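Local coordinates for protein putative isomerase (Streptomyces coelicolor A3, PDB 2OQH) that is a putative isomerase of the mandelate racemase/muconate lactonizing enzyme family and may dehydrate D-glucarate to 5-dehydro-4-deoxy-D-glucarate, at residues G211-P225 with A237-V249. Numbering follows the deposited sequence.
Sequences GIALEELDLEYLEDP and AKVRIPLCTNMCV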
loop_
_atom_site.group_PDB
_atom_site.type_symbol
_atom_site.label_atom_id
_atom_site.label_comp_id
_atom_site.label_asym_id
_atom_site.label_seq_id
_atom_site.Cartn_x
_atom_site.Cartn_y
_atom_site.Cartn_z
ATOM N N GLY A 211 3.945 -24.508 -3.273
ATOM C CA GLY A 211 4.283 -24.113 -1.917
ATOM C C GLY A 211 5.230 -25.100 -1.270
ATOM O O GLY A 211 6.217 -24.718 -0.640
ATOM N N ILE A 212 4.928 -26.381 -1.430
ATOM C CA ILE A 212 5.770 -27.424 -0.874
ATOM C C ILE A 212 7.185 -27.307 -1.457
ATOM O O ILE A 212 8.175 -27.410 -0.732
ATOM C CB ILE A 212 5.186 -28.810 -1.183
ATOM C CG1 ILE A 212 3.873 -28.993 -0.416
ATOM C CG2 ILE A 212 6.181 -29.897 -0.813
ATOM C CD1 ILE A 212 3.166 -30.292 -0.716
ATOM N N ALA A 213 7.273 -27.072 -2.762
ATOM C CA ALA A 213 8.563 -26.937 -3.427
ATOM C C ALA A 213 9.326 -25.687 -2.983
ATOM O O ALA A 213 10.554 -25.656 -3.035
ATOM C CB ALA A 213 8.365 -26.911 -4.934
ATOM N N LEU A 214 8.600 -24.664 -2.536
ATOM C CA LEU A 214 9.223 -23.414 -2.107
ATOM C C LEU A 214 9.664 -23.382 -0.645
ATOM O O LEU A 214 10.416 -22.491 -0.240
ATOM C CB LEU A 214 8.269 -22.248 -2.369
ATOM C CG LEU A 214 7.927 -21.968 -3.835
ATOM C CD1 LEU A 214 6.801 -20.941 -3.903
ATOM C CD2 LEU A 214 9.164 -21.473 -4.575
ATOM N N GLU A 215 9.198 -24.343 0.147
ATOM C CA GLU A 215 9.552 -24.391 1.563
ATOM C C GLU A 215 11.060 -24.381 1.806
ATOM O O GLU A 215 11.521 -23.839 2.802
ATOM C CB GLU A 215 8.956 -25.637 2.228
ATOM C CG GLU A 215 7.451 -25.768 2.085
ATOM C CD GLU A 215 6.881 -26.929 2.881
ATOM O OE1 GLU A 215 7.529 -27.994 2.951
ATOM O OE2 GLU A 215 5.772 -26.779 3.424
ATOM N N GLU A 216 11.830 -24.985 0.909
ATOM C CA GLU A 216 13.282 -25.028 1.094
ATOM C C GLU A 216 13.982 -23.684 0.858
ATOM O O GLU A 216 15.182 -23.555 1.108
ATOM C CB GLU A 216 13.900 -26.098 0.188
ATOM C CG GLU A 216 13.682 -25.852 -1.292
ATOM C CD GLU A 216 14.359 -26.896 -2.167
ATOM O OE1 GLU A 216 14.310 -26.746 -3.406
ATOM O OE2 GLU A 216 14.936 -27.868 -1.620
ATOM N N LEU A 217 13.233 -22.682 0.402
ATOM C CA LEU A 217 13.793 -21.355 0.134
ATOM C C LEU A 217 13.566 -20.368 1.292
ATOM O O LEU A 217 14.046 -19.231 1.257
ATOM C CB LEU A 217 13.184 -20.791 -1.158
ATOM C CG LEU A 217 13.264 -21.714 -2.384
ATOM C CD1 LEU A 217 12.608 -21.050 -3.579
ATOM C CD2 LEU A 217 14.717 -22.040 -2.693
ATOM N N ASP A 218 12.837 -20.809 2.312
ATOM C CA ASP A 218 12.530 -19.990 3.483
ATOM C C ASP A 218 12.106 -18.556 3.143
ATOM O O ASP A 218 12.739 -17.583 3.556
ATOM C CB ASP A 218 13.725 -19.977 4.446
ATOM C CG ASP A 218 13.407 -19.285 5.759
ATOM O OD1 ASP A 218 12.276 -19.463 6.281
ATOM O OD2 ASP A 218 14.284 -18.568 6.277
ATOM N N LEU A 219 11.018 -18.436 2.397
ATOM C CA LEU A 219 10.501 -17.135 1.998
ATOM C C LEU A 219 9.866 -16.419 3.181
ATOM O O LEU A 219 9.316 -17.058 4.076
ATOM C CB LEU A 219 9.439 -17.305 0.911
ATOM C CG LEU A 219 9.775 -18.181 -0.296
ATOM C CD1 LEU A 219 8.521 -18.367 -1.148
ATOM C CD2 LEU A 219 10.887 -17.535 -1.103
ATOM N N GLU A 220 9.932 -15.092 3.187
ATOM C CA GLU A 220 9.312 -14.334 4.261
ATOM C C GLU A 220 7.826 -14.695 4.246
ATOM O O GLU A 220 7.222 -14.913 5.291
ATOM C CB GLU A 220 9.510 -12.832 4.058
ATOM C CG GLU A 220 8.806 -11.993 5.100
ATOM C CD GLU A 220 9.214 -10.536 5.040
ATOM O OE1 GLU A 220 9.702 -10.108 3.968
ATOM O OE2 GLU A 220 9.038 -9.825 6.055
ATOM N N TYR A 221 7.237 -14.734 3.056
ATOM C CA TYR A 221 5.851 -15.156 2.919
ATOM C C TYR A 221 5.398 -15.377 1.495
ATOM O O TYR A 221 5.994 -14.867 0.545
ATOM C CB TYR A 221 4.873 -14.208 3.641
ATOM C CG TYR A 221 4.941 -12.739 3.294
ATOM C CD1 TYR A 221 4.545 -12.267 2.039
ATOM C CD2 TYR A 221 5.352 -11.810 4.243
ATOM C CE1 TYR A 221 4.552 -10.893 1.744
ATOM C CE2 TYR A 221 5.364 -10.444 3.966
ATOM C CZ TYR A 221 4.967 -9.986 2.716
ATOM O OH TYR A 221 5.004 -8.631 2.455
ATOM N N LEU A 222 4.350 -16.181 1.369
ATOM C CA LEU A 222 3.736 -16.503 0.099
ATOM C C LEU A 222 2.513 -15.591 0.068
ATOM O O LEU A 222 1.623 -15.713 0.908
ATOM C CB LEU A 222 3.331 -17.979 0.092
ATOM C CG LEU A 222 2.586 -18.557 -1.101
ATOM C CD1 LEU A 222 3.241 -18.110 -2.393
ATOM C CD2 LEU A 222 2.585 -20.074 -1.001
ATOM N N GLU A 223 2.478 -14.669 -0.885
ATOM C CA GLU A 223 1.382 -13.716 -0.966
ATOM C C GLU A 223 0.292 -14.060 -1.973
ATOM O O GLU A 223 0.552 -14.169 -3.164
ATOM C CB GLU A 223 1.946 -12.329 -1.285
ATOM C CG GLU A 223 0.997 -11.190 -1.002
ATOM C CD GLU A 223 1.589 -9.820 -1.321
ATOM O OE1 GLU A 223 2.792 -9.594 -1.059
ATOM O OE2 GLU A 223 0.840 -8.952 -1.821
ATOM N N ASP A 224 -0.933 -14.212 -1.482
ATOM C CA ASP A 224 -2.089 -14.527 -2.326
ATOM C C ASP A 224 -1.885 -15.542 -3.453
ATOM O O ASP A 224 -2.131 -15.235 -4.618
ATOM C CB ASP A 224 -2.651 -13.242 -2.941
ATOM C CG ASP A 224 -3.321 -12.354 -1.919
ATOM O OD1 ASP A 224 -4.203 -12.864 -1.196
ATOM O OD2 ASP A 224 -2.970 -11.160 -1.839
ATOM N N PRO A 225 -1.449 -16.770 -3.132
ATOM C CA PRO A 225 -1.268 -17.723 -4.233
ATOM C C PRO A 225 -2.576 -18.107 -4.931
ATOM O O PRO A 225 -2.587 -18.379 -6.130
ATOM C CB PRO A 225 -0.598 -18.921 -3.553
ATOM C CG PRO A 225 -1.089 -18.823 -2.110
ATOM C CD PRO A 225 -1.000 -17.341 -1.849
ATOM N N ALA A 237 -3.107 -24.950 5.543
ATOM C CA ALA A 237 -3.157 -26.235 6.225
ATOM C C ALA A 237 -2.052 -27.195 5.781
ATOM O O ALA A 237 -1.631 -28.056 6.548
ATOM C CB ALA A 237 -4.518 -26.873 6.004
ATOM N N LYS A 238 -1.571 -27.037 4.554
ATOM C CA LYS A 238 -0.548 -27.936 4.024
ATOM C C LYS A 238 0.859 -27.372 3.827
ATOM O O LYS A 238 1.846 -28.082 4.029
ATOM C CB LYS A 238 -1.031 -28.516 2.688
ATOM C CG LYS A 238 -2.046 -29.637 2.809
ATOM C CD LYS A 238 -1.346 -30.938 3.173
ATOM C CE LYS A 238 -2.322 -32.064 3.477
ATOM N NZ LYS A 238 -2.994 -32.607 2.269
ATOM N N VAL A 239 0.944 -26.108 3.427
ATOM C CA VAL A 239 2.219 -25.454 3.139
ATOM C C VAL A 239 2.843 -24.740 4.332
ATOM O O VAL A 239 2.207 -23.889 4.955
ATOM C CB VAL A 239 2.042 -24.443 1.981
ATOM C CG1 VAL A 239 3.343 -23.696 1.729
ATOM C CG2 VAL A 239 1.599 -25.178 0.724
ATOM N N ARG A 240 4.097 -25.081 4.626
ATOM C CA ARG A 240 4.822 -24.496 5.749
ATOM C C ARG A 240 5.577 -23.217 5.394
ATOM O O ARG A 240 6.797 -23.149 5.518
ATOM C CB ARG A 240 5.815 -25.501 6.332
ATOM C CG ARG A 240 5.225 -26.847 6.711
ATOM C CD ARG A 240 6.342 -27.741 7.246
ATOM N NE ARG A 240 6.410 -27.690 8.692
ATOM C CZ ARG A 240 7.450 -28.083 9.417
ATOM N NH1 ARG A 240 8.549 -28.558 8.835
ATOM N NH2 ARG A 240 7.377 -28.026 10.734
ATOM N N ILE A 241 4.832 -22.213 4.957
ATOM C CA ILE A 241 5.386 -20.913 4.610
ATOM C C ILE A 241 4.370 -19.889 5.110
ATOM O O ILE A 241 3.166 -20.100 4.979
ATOM C CB ILE A 241 5.507 -20.734 3.081
ATOM C CG1 ILE A 241 6.318 -21.873 2.472
ATOM C CG2 ILE A 241 6.172 -19.403 2.769
ATOM C CD1 ILE A 241 6.349 -21.840 0.948
ATOM N N PRO A 242 4.831 -18.778 5.703
ATOM C CA PRO A 242 3.824 -17.814 6.163
ATOM C C PRO A 242 2.975 -17.354 4.967
ATOM O O PRO A 242 3.507 -17.038 3.904
ATOM C CB PRO A 242 4.671 -16.690 6.756
ATOM C CG PRO A 242 5.872 -17.418 7.273
ATOM C CD PRO A 242 6.180 -18.383 6.143
ATOM N N LEU A 243 1.657 -17.333 5.147
ATOM C CA LEU A 243 0.733 -16.937 4.091
ATOM C C LEU A 243 0.248 -15.497 4.295
ATOM O O LEU A 243 -0.206 -15.127 5.376
ATOM C CB LEU A 243 -0.455 -17.903 4.074
ATOM C CG LEU A 243 -1.244 -18.057 2.776
ATOM C CD1 LEU A 243 -0.351 -18.666 1.695
ATOM C CD2 LEU A 243 -2.459 -18.940 3.029
ATOM N N CYS A 244 0.338 -14.692 3.245
ATOM C CA CYS A 244 -0.055 -13.292 3.314
ATOM C C CYS A 244 -1.162 -12.960 2.317
ATOM O O CYS A 244 -1.323 -13.647 1.304
ATOM C CB CYS A 244 1.178 -12.417 3.053
ATOM S SG CYS A 244 0.909 -10.632 3.118
ATOM N N THR A 245 -1.927 -11.912 2.606
ATOM C CA THR A 245 -3.012 -11.505 1.720
ATOM C C THR A 245 -3.347 -10.018 1.770
ATOM O O THR A 245 -3.127 -9.340 2.776
ATOM C CB THR A 245 -4.334 -12.245 2.050
ATOM O OG1 THR A 245 -5.265 -12.070 0.977
ATOM C CG2 THR A 245 -4.971 -11.663 3.316
ATOM N N ASN A 246 -3.882 -9.531 0.658
ATOM C CA ASN A 246 -4.368 -8.162 0.546
ATOM C C ASN A 246 -5.488 -8.274 -0.473
ATOM O O ASN A 246 -5.862 -7.302 -1.118
ATOM C CB ASN A 246 -3.275 -7.173 0.097
ATOM C CG ASN A 246 -2.758 -7.437 -1.302
ATOM O OD1 ASN A 246 -3.504 -7.407 -2.278
ATOM N ND2 ASN A 246 -1.461 -7.688 -1.405
HETATM N N MSE A 247 -6.015 -9.494 -0.593
HETATM C CA MSE A 247 -7.105 -9.810 -1.511
HETATM C C MSE A 247 -8.274 -10.596 -0.900
HETATM O O MSE A 247 -9.418 -10.380 -1.296
HETATM C CB MSE A 247 -6.580 -10.586 -2.721
HETATM C CG MSE A 247 -5.718 -9.760 -3.670
HETATM SE SE MSE A 247 -5.049 -10.801 -5.168
HETATM C CE MSE A 247 -6.686 -10.981 -6.163
ATOM N N CYS A 248 -8.013 -11.507 0.039
ATOM C CA CYS A 248 -9.119 -12.272 0.623
ATOM C C CYS A 248 -9.613 -11.687 1.954
ATOM O O CYS A 248 -10.653 -12.095 2.469
ATOM C CB CYS A 248 -8.750 -13.757 0.779
ATOM S SG CYS A 248 -7.652 -14.184 2.130
ATOM N N VAL A 249 -8.857 -10.734 2.497
ATOM C CA VAL A 249 -9.221 -10.031 3.727
ATOM C C VAL A 249 -8.897 -8.570 3.434
ATOM O O VAL A 249 -7.763 -8.136 3.638
ATOM C CB VAL A 249 -8.387 -10.484 4.946
ATOM C CG1 VAL A 249 -8.709 -9.593 6.146
ATOM C CG2 VAL A 249 -8.681 -11.939 5.280
HETATM O O HOH W 1 9.213 -21.924 4.604
#
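Asp224 and Thr245 lock together just beyond the parallel pairing of strands 221-223 and 243-245. Thr245 OG1 donates to the syn lone pair of Asp224 OD1 at 2.5 Å, while Asp224 OD2 takes the backbone N of Asn246 at 3.1 Å, also on its syn side, which pins both carboxylate oxygens to one turn. The same Thr245 hydroxyl accepts from the backbone N of Met247, an ST turn, and from that of Cys248. A leucine in place of Asp224 would probably leave the Thr245 hydroxyl and the Asn246 N-H without their acceptor and let the turn after the strand shift. Between the strands, Leu222 N binds Pro242 O, Cys244 N binds Leu222 O and Asp224 N binds Cys244 O, all nearly straight. Cys244 CB lies over one face of the Tyr221 ring, and SG, anti to the backbone N (chi1 -179°), comes over the same face, 4.1 Å from the ring centroid; the ring's hydroxyl reaches Asn295. Packing is tight round the buried Ile241: its CD1 lies 3.3 Å from Gly211 O and also meets Leu214 CB, while CG2 packs on Leu219 and Leu222. The solvent side, round the exposed Arg240, is looser. There Glu215 OE2 accepts from Arg240 N at 2.7 Å on its anti side, but the Arg240 guanidinium extends away, and a water lies 2.9 Å from Arg240 O. Helix 228-238 joins the two strands as a right-handed beta-alpha-beta unit of the enolase-type TIM barrel; strand 193-197 continues the sheet beside 221-223, and strand 266-269 beside 243-245.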